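PDB 4I6K: amidohydrolase family protein from Acinetobacter baumannii, which probably hydrolyses the lactone ring of 2-pyrone-4,6-dicarboxylate, as a member of the amidohydrolase superfamily. Local coordinates for residues Y47-E52 with P250-E255; W245-P250 with I258-A263. All coordinates share one frame; numbering follows the deposited sequence.

Both contacts belong to the amidohydrolase barrel, whose eight parallel strands run in sequence order from 28-32 to 243-244. From the N terminus, the chain leaves the first strand, passes through 47-52 and enters helix 55-64; almost two hundred residues later the loop after the last strand comes back to 47-52. Contact 1 closes that long span, joining the loop after the first strand to the one after the last. Contact 2 closes a short loop within the final part of the barrel, folding the start of helix 260-270 onto 245-250. The two contacts cross along the chain, share Pro250, and touch where the His251 imidazole packs against Ile258, Thr259 and Ala263.

Contact 1: residues Y47-E52 with P250-E255; sequences YAPDYE and PHTQHE
Tyr51 and Tyr47 reach from one loop to 250-255, Tyr51 chiefly to Glu255 and Tyr47 to Thr252 and Gln253. Tyr51 extends its phenol to Glu255, and its OH donates to Glu255 OE1 over 2.5 Å, a short bond that uses the carboxylate's anti lone pair. Ring and carboxylate planes stand at 90°, the acid at the ring edge by Tyr51 CE2, with Pro250 CG at the edge by Tyr51 CE1. Glu255 OE1 has a second donor, the backbone N of Gln253 at 3.0 Å, which comes from above the carboxylate plane. The Glu255 chain bends at its second torsion (chi2 91°), and the bend brings OE1 within reach of both donors.

Tyr47 meets the turn through its face and its hydroxyl. The Gln253 amide lies nearly parallel to the ring, 17° between the planes, with CD 3.7 Å above the ring plane and displaced toward the rim; Gln253 CG adds a CH-pi contact over the same ring. At the far end of the phenol, Thr252 OG1 donates to Tyr47 OH across 2.9 Å, while Thr252 CG2 comes between the two tyrosines, 3.6 Å from Tyr51 OH. Pro49 CG backs this methyl from the side of the 47-52 loop. His251 to His254 form a type II beta turn, within which His254 ND1 donates to Thr252 O.

These loops follow the first and last strands of the barrel, at the strand ends where amidohydrolases carry their active site. Citrate, probably from the crystallisation liquor, is hydrogen-bonded to Tyr47 OH, and Arg216 bonds Thr252 OG1. Thr252 thus stands behind a ligand-contacting phenol as a second-shell residue, and its bond, with the amide stacked on the ring, would be expected to restrict how Tyr47 can turn.

Contact 2: residues W245-P250 with I258-A263; sequences WGSDWP and ITYEDA
Tyr260 brings one side of its ring, CD1 and CE1, against the side chains of Ser247 and Trp249. Trp249 CB sits at the ring edge, close to its plane and 3.8 Å from Tyr260 CD1, and the indole beyond it is turned obliquely: its five-membered ring and the phenol have centroids 5.9 Å apart and planes at 62°. Within the loop, Pro250 CB, after a cis peptide bond, lies over the centre of one face of the Trp249 indole. The phenol leaves its helix with CG trans to the backbone N (chi1 -154°), which carries the hydroxyl past Ser247 to Asp29 OD1 on the first strand, its hydrogen-bond partner. Ser247 OG is hydrogen-bonded to the same carboxylate oxygen.

Ser247 OG also accepts from Trp249 N at 2.8 Å, closing an ST turn that shapes the bend. The loop follows strand 243-244, the last of the parallel barrel, and helix 260-270 packs back beside it; Thr259 is the N-cap of that helix. Thr259 and Asp262 make a capping box: Thr259 OG1 accepts from Asp262 N at 2.9 Å, and Asp262 OD2 takes the reciprocal bond from Thr259 N at 3.0 Å.

In the first turn of the helix, next to Asp262, Ala263 CB touches both Ser247 O, at 3.8 Å, and Trp245 CZ2. The Ala263 carbonyl is joined to Trp245 by a water: Trp245 NE1 donates a hydrogen bond to that water, which lies in the plane of the indole, and the water donates in turn to Ala263 O, each leg measuring 2.9 Å. Phe267 from the same helix meets the Trp245 ring.

Contact 1: residues Y47-E52 with P250-E255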
loop_
_atom_site.group_PDB
_atom_site.type_symbol
_atom_site.label_atom_id
_atom_site.label_comp_id
_atom_site.label_asym_id
_atom_site.label_seq_id
_atom_site.Cartn_x
_atom_site.Cartn_y
_atom_site.Cartn_z
ATOM N N TYR A 47 -3.164 -8.763 15.422
ATOM C CA TYR A 47 -2.255 -9.892 15.470
ATOM C C TYR A 47 -0.853 -9.413 15.773
ATOM O O TYR A 47 -0.552 -8.218 15.670
ATOM C CB TYR A 47 -2.259 -10.669 14.153
ATOM C CG TYR A 47 -1.653 -9.921 12.991
ATOM C CD1 TYR A 47 -0.369 -10.210 12.542
ATOM C CD2 TYR A 47 -2.372 -8.927 12.338
ATOM C CE1 TYR A 47 0.182 -9.524 11.477
ATOM C CE2 TYR A 47 -1.835 -8.234 11.277
ATOM C CZ TYR A 47 -0.559 -8.533 10.848
ATOM O OH TYR A 47 -0.036 -7.832 9.783
ATOM N N ALA A 48 0.003 -10.353 16.154
ATOM C CA ALA A 48 1.376 -10.041 16.538
ATOM C C ALA A 48 2.274 -11.152 16.044
ATOM O O ALA A 48 2.378 -12.190 16.688
ATOM C CB ALA A 48 1.496 -9.903 18.046
ATOM N N PRO A 49 2.919 -10.935 14.889
ATOM C CA PRO A 49 3.760 -11.954 14.271
ATOM C C PRO A 49 4.885 -12.365 15.223
ATOM O O PRO A 49 5.341 -11.548 16.023
ATOM C CB PRO A 49 4.334 -11.239 13.043
ATOM C CG PRO A 49 3.517 -9.980 12.884
ATOM C CD PRO A 49 3.046 -9.624 14.229
ATOM N N ASP A 50 5.330 -13.613 15.126
ATOM C CA ASP A 50 6.325 -14.165 16.051
ATOM C C ASP A 50 7.602 -14.562 15.320
ATOM O O ASP A 50 8.112 -15.672 15.480
ATOM C CB ASP A 50 5.742 -15.391 16.758
ATOM C CG ASP A 50 6.692 -15.985 17.784
ATOM O OD1 ASP A 50 7.501 -15.228 18.368
ATOM O OD2 ASP A 50 6.620 -17.215 18.005
ATOM N N TYR A 51 8.109 -13.662 14.493
ATOM C CA TYR A 51 9.311 -13.960 13.738
ATOM C C TYR A 51 9.973 -12.658 13.347
ATOM O O TYR A 51 9.414 -11.591 13.559
ATOM C CB TYR A 51 8.996 -14.812 12.499
ATOM C CG TYR A 51 7.921 -14.240 11.594
ATOM C CD1 TYR A 51 8.250 -13.407 10.532
ATOM C CD2 TYR A 51 6.581 -14.546 11.797
ATOM C CE1 TYR A 51 7.273 -12.881 9.701
ATOM C CE2 TYR A 51 5.593 -14.023 10.979
ATOM C CZ TYR A 51 5.949 -13.191 9.931
ATOM O OH TYR A 51 4.977 -12.671 9.114
ATOM N N GLU A 52 11.177 -12.758 12.793
ATOM C CA GLU A 52 11.948 -11.596 12.370
ATOM C C GLU A 52 11.686 -11.304 10.897
ATOM O O GLU A 52 11.807 -12.201 10.067
ATOM C CB GLU A 52 13.440 -11.882 12.572
ATOM C CG GLU A 52 14.076 -11.206 13.770
ATOM C CD GLU A 52 13.124 -11.006 14.923
ATOM O OE1 GLU A 52 12.610 -12.009 15.461
ATOM O OE2 GLU A 52 12.898 -9.832 15.296
ATOM N N PRO A 250 6.258 -9.582 4.483
ATOM C CA PRO A 250 6.417 -11.026 4.520
ATOM C C PRO A 250 5.088 -11.760 4.614
ATOM O O PRO A 250 5.019 -12.799 5.269
ATOM C CB PRO A 250 7.175 -11.231 5.824
ATOM C CG PRO A 250 6.543 -10.194 6.742
ATOM C CD PRO A 250 6.158 -9.022 5.845
ATOM N N HIS A 251 4.042 -11.208 4.002
ATOM C CA HIS A 251 2.773 -11.934 3.803
ATOM C C HIS A 251 2.174 -12.403 5.101
ATOM O O HIS A 251 1.920 -13.601 5.268
ATOM C CB HIS A 251 2.978 -13.135 2.866
ATOM C CG HIS A 251 3.922 -12.848 1.740
ATOM N ND1 HIS A 251 5.162 -13.444 1.633
ATOM C CD2 HIS A 251 3.833 -11.979 0.704
ATOM C CE1 HIS A 251 5.785 -12.973 0.565
ATOM N NE2 HIS A 251 5.001 -12.081 -0.013
ATOM N N THR A 252 1.948 -11.457 6.013
ATOM C CA THR A 252 1.484 -11.765 7.377
ATOM C C THR A 252 0.172 -12.540 7.416
ATOM O O THR A 252 -0.759 -12.238 6.659
ATOM C CB THR A 252 1.295 -10.483 8.232
ATOM O OG1 THR A 252 0.612 -9.470 7.467
ATOM C CG2 THR A 252 2.651 -9.957 8.732
ATOM N N GLN A 253 0.095 -13.513 8.324
ATOM C CA GLN A 253 -1.111 -14.306 8.497
ATOM C C GLN A 253 -1.365 -15.152 7.259
ATOM O O GLN A 253 -2.456 -15.672 7.074
ATOM C CB GLN A 253 -2.326 -13.411 8.785
ATOM C CG GLN A 253 -2.164 -12.546 10.016
ATOM C CD GLN A 253 -3.482 -12.085 10.598
ATOM O OE1 GLN A 253 -3.828 -12.428 11.729
ATOM N NE2 GLN A 253 -4.226 -11.304 9.830
ATOM N N HIS A 254 -0.346 -15.291 6.418
ATOM C CA HIS A 254 -0.441 -16.080 5.195
ATOM C C HIS A 254 0.906 -16.722 4.917
ATOM O O HIS A 254 1.191 -17.147 3.781
ATOM C CB HIS A 254 -0.814 -15.199 4.000
ATOM C CG HIS A 254 -2.243 -14.757 3.993
ATOM N ND1 HIS A 254 -2.691 -13.672 4.715
ATOM C CD2 HIS A 254 -3.319 -15.236 3.327
ATOM C CE1 HIS A 254 -3.987 -13.511 4.506
ATOM N NE2 HIS A 254 -4.393 -14.449 3.667
ATOM N N GLU A 255 1.732 -16.775 5.960
ATOM C CA GLU A 255 3.125 -17.171 5.816
ATOM C C GLU A 255 3.273 -18.615 5.346
ATOM O O GLU A 255 4.217 -18.936 4.631
ATOM C CB GLU A 255 3.883 -16.958 7.133
ATOM C CG GLU A 255 3.951 -15.510 7.585
ATOM C CD GLU A 255 2.806 -15.124 8.481
ATOM O OE1 GLU A 255 2.905 -14.070 9.157
ATOM O OE2 GLU A 255 1.809 -15.871 8.513
#

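Contact 2: residues W245-P250 with I258-A263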
loop_
_atom_site.group_PDB
_atom_site.type_symbol
_atom_site.label_atom_id
_atom_site.label_comp_id
_atom_site.label_asym_id
_atom_site.label_seq_id
_atom_site.Cartn_x
_atom_site.Cartn_y
_atom_site.Cartn_z
ATOM N N TRP A 245 2.757 -2.481 -8.307
ATOM C CA TRP A 245 2.801 -3.795 -7.662
ATOM C C TRP A 245 3.586 -3.834 -6.356
ATOM O O TRP A 245 4.552 -3.092 -6.170
ATOM C CB TRP A 245 3.391 -4.847 -8.597
ATOM C CG TRP A 245 3.435 -6.205 -7.969
ATOM C CD1 TRP A 245 2.409 -7.100 -7.874
ATOM C CD2 TRP A 245 4.559 -6.813 -7.331
ATOM N NE1 TRP A 245 2.829 -8.234 -7.226
ATOM C CE2 TRP A 245 4.149 -8.083 -6.887
ATOM C CE3 TRP A 245 5.882 -6.412 -7.104
ATOM C CZ2 TRP A 245 5.013 -8.955 -6.226
ATOM C CZ3 TRP A 245 6.739 -7.283 -6.442
ATOM C CH2 TRP A 245 6.300 -8.532 -6.012
ATOM N N GLY A 246 3.172 -4.733 -5.471
ATOM C CA GLY A 246 3.896 -4.969 -4.238
ATOM C C GLY A 246 3.862 -6.430 -3.864
ATOM O O GLY A 246 2.857 -7.121 -4.064
ATOM N N SER A 247 4.966 -6.906 -3.317
ATOM C CA SER A 247 5.039 -8.272 -2.826
ATOM C C SER A 247 4.112 -8.472 -1.622
ATOM O O SER A 247 3.603 -9.571 -1.398
ATOM C CB SER A 247 6.483 -8.616 -2.415
ATOM O OG SER A 247 6.841 -7.991 -1.176
ATOM N N ASP A 248 3.906 -7.408 -0.852
ATOM C CA ASP A 248 3.313 -7.526 0.474
ATOM C C ASP A 248 4.035 -8.573 1.319
ATOM O O ASP A 248 3.430 -9.227 2.167
ATOM C CB ASP A 248 1.826 -7.875 0.367
ATOM C CG ASP A 248 1.106 -7.769 1.697
ATOM O OD1 ASP A 248 0.710 -8.820 2.245
ATOM O OD2 ASP A 248 0.934 -6.636 2.194
ATOM N N TRP A 249 5.335 -8.723 1.081
ATOM C CA TRP A 249 6.212 -9.441 2.003
ATOM C C TRP A 249 6.205 -8.777 3.404
ATOM O O TRP A 249 6.166 -7.549 3.518
ATOM C CB TRP A 249 7.628 -9.495 1.423
ATOM C CG TRP A 249 8.579 -10.279 2.253
ATOM C CD1 TRP A 249 8.809 -11.624 2.193
ATOM C CD2 TRP A 249 9.438 -9.768 3.289
ATOM N NE1 TRP A 249 9.766 -11.979 3.113
ATOM C CE2 TRP A 249 10.165 -10.860 3.802
ATOM C CE3 TRP A 249 9.659 -8.495 3.826
ATOM C CZ2 TRP A 249 11.097 -10.716 4.835
ATOM C CZ3 TRP A 249 10.587 -8.355 4.848
ATOM C CH2 TRP A 249 11.289 -9.458 5.346
ATOM N N PRO A 250 6.258 -9.582 4.483
ATOM C CA PRO A 250 6.417 -11.026 4.520
ATOM C C PRO A 250 5.088 -11.760 4.614
ATOM O O PRO A 250 5.019 -12.799 5.269
ATOM C CB PRO A 250 7.175 -11.231 5.824
ATOM C CG PRO A 250 6.543 -10.194 6.742
ATOM C CD PRO A 250 6.158 -9.022 5.845
ATOM N N ILE A 258 2.368 -18.458 1.373
ATOM C CA ILE A 258 2.901 -17.460 0.445
ATOM C C ILE A 258 4.374 -17.099 0.631
ATOM O O ILE A 258 4.777 -16.606 1.684
ATOM C CB ILE A 258 2.075 -16.156 0.498
ATOM C CG1 ILE A 258 0.586 -16.461 0.301
ATOM C CG2 ILE A 258 2.579 -15.186 -0.568
ATOM C CD1 ILE A 258 0.216 -16.840 -1.152
ATOM N N THR A 259 5.159 -17.322 -0.416
ATOM C CA THR A 259 6.543 -16.879 -0.457
ATOM C C THR A 259 6.668 -15.669 -1.374
ATOM O O THR A 259 5.756 -15.351 -2.159
ATOM C CB THR A 259 7.472 -17.969 -1.038
ATOM O OG1 THR A 259 7.085 -18.247 -2.391
ATOM C CG2 THR A 259 7.397 -19.248 -0.213
ATOM N N TYR A 260 7.816 -15.007 -1.294
ATOM C CA TYR A 260 8.118 -13.952 -2.235
ATOM C C TYR A 260 7.938 -14.473 -3.654
ATOM O O TYR A 260 7.301 -13.822 -4.488
ATOM C CB TYR A 260 9.530 -13.433 -2.034
ATOM C CG TYR A 260 9.669 -12.014 -2.498
ATOM C CD1 TYR A 260 9.351 -10.964 -1.656
ATOM C CD2 TYR A 260 10.098 -11.725 -3.792
ATOM C CE1 TYR A 260 9.463 -9.656 -2.077
ATOM C CE2 TYR A 260 10.208 -10.424 -4.234
ATOM C CZ TYR A 260 9.890 -9.390 -3.372
ATOM O OH TYR A 260 10.001 -8.087 -3.802
ATOM N N GLU A 261 8.486 -15.654 -3.932
ATOM C CA GLU A 261 8.390 -16.232 -5.277
ATOM C C GLU A 261 6.937 -16.432 -5.707
ATOM O O GLU A 261 6.581 -16.214 -6.870
ATOM C CB GLU A 261 9.155 -17.553 -5.358
ATOM C CG GLU A 261 10.660 -17.383 -5.223
ATOM C CD GLU A 261 11.031 -16.678 -3.943
ATOM O OE1 GLU A 261 10.366 -16.944 -2.917
ATOM O OE2 GLU A 261 11.970 -15.846 -3.960
ATOM N N ASP A 262 6.101 -16.845 -4.762
ATOM C CA ASP A 262 4.669 -17.000 -5.019
ATOM C C ASP A 262 4.015 -15.666 -5.374
ATOM O O ASP A 262 3.134 -15.598 -6.236
ATOM C CB ASP A 262 3.975 -17.601 -3.795
ATOM C CG ASP A 262 4.417 -19.021 -3.524
ATOM O OD1 ASP A 262 4.839 -19.704 -4.488
ATOM O OD2 ASP A 262 4.341 -19.450 -2.355
ATOM N N ALA A 263 4.436 -14.610 -4.683
ATOM C CA ALA A 263 3.952 -13.273 -4.982
ATOM C C ALA A 263 4.340 -12.878 -6.406
ATOM O O ALA A 263 3.479 -12.492 -7.198
ATOM C CB ALA A 263 4.484 -12.262 -3.962
HETATM O O HOH W 1 1.498 -10.609 -6.268
#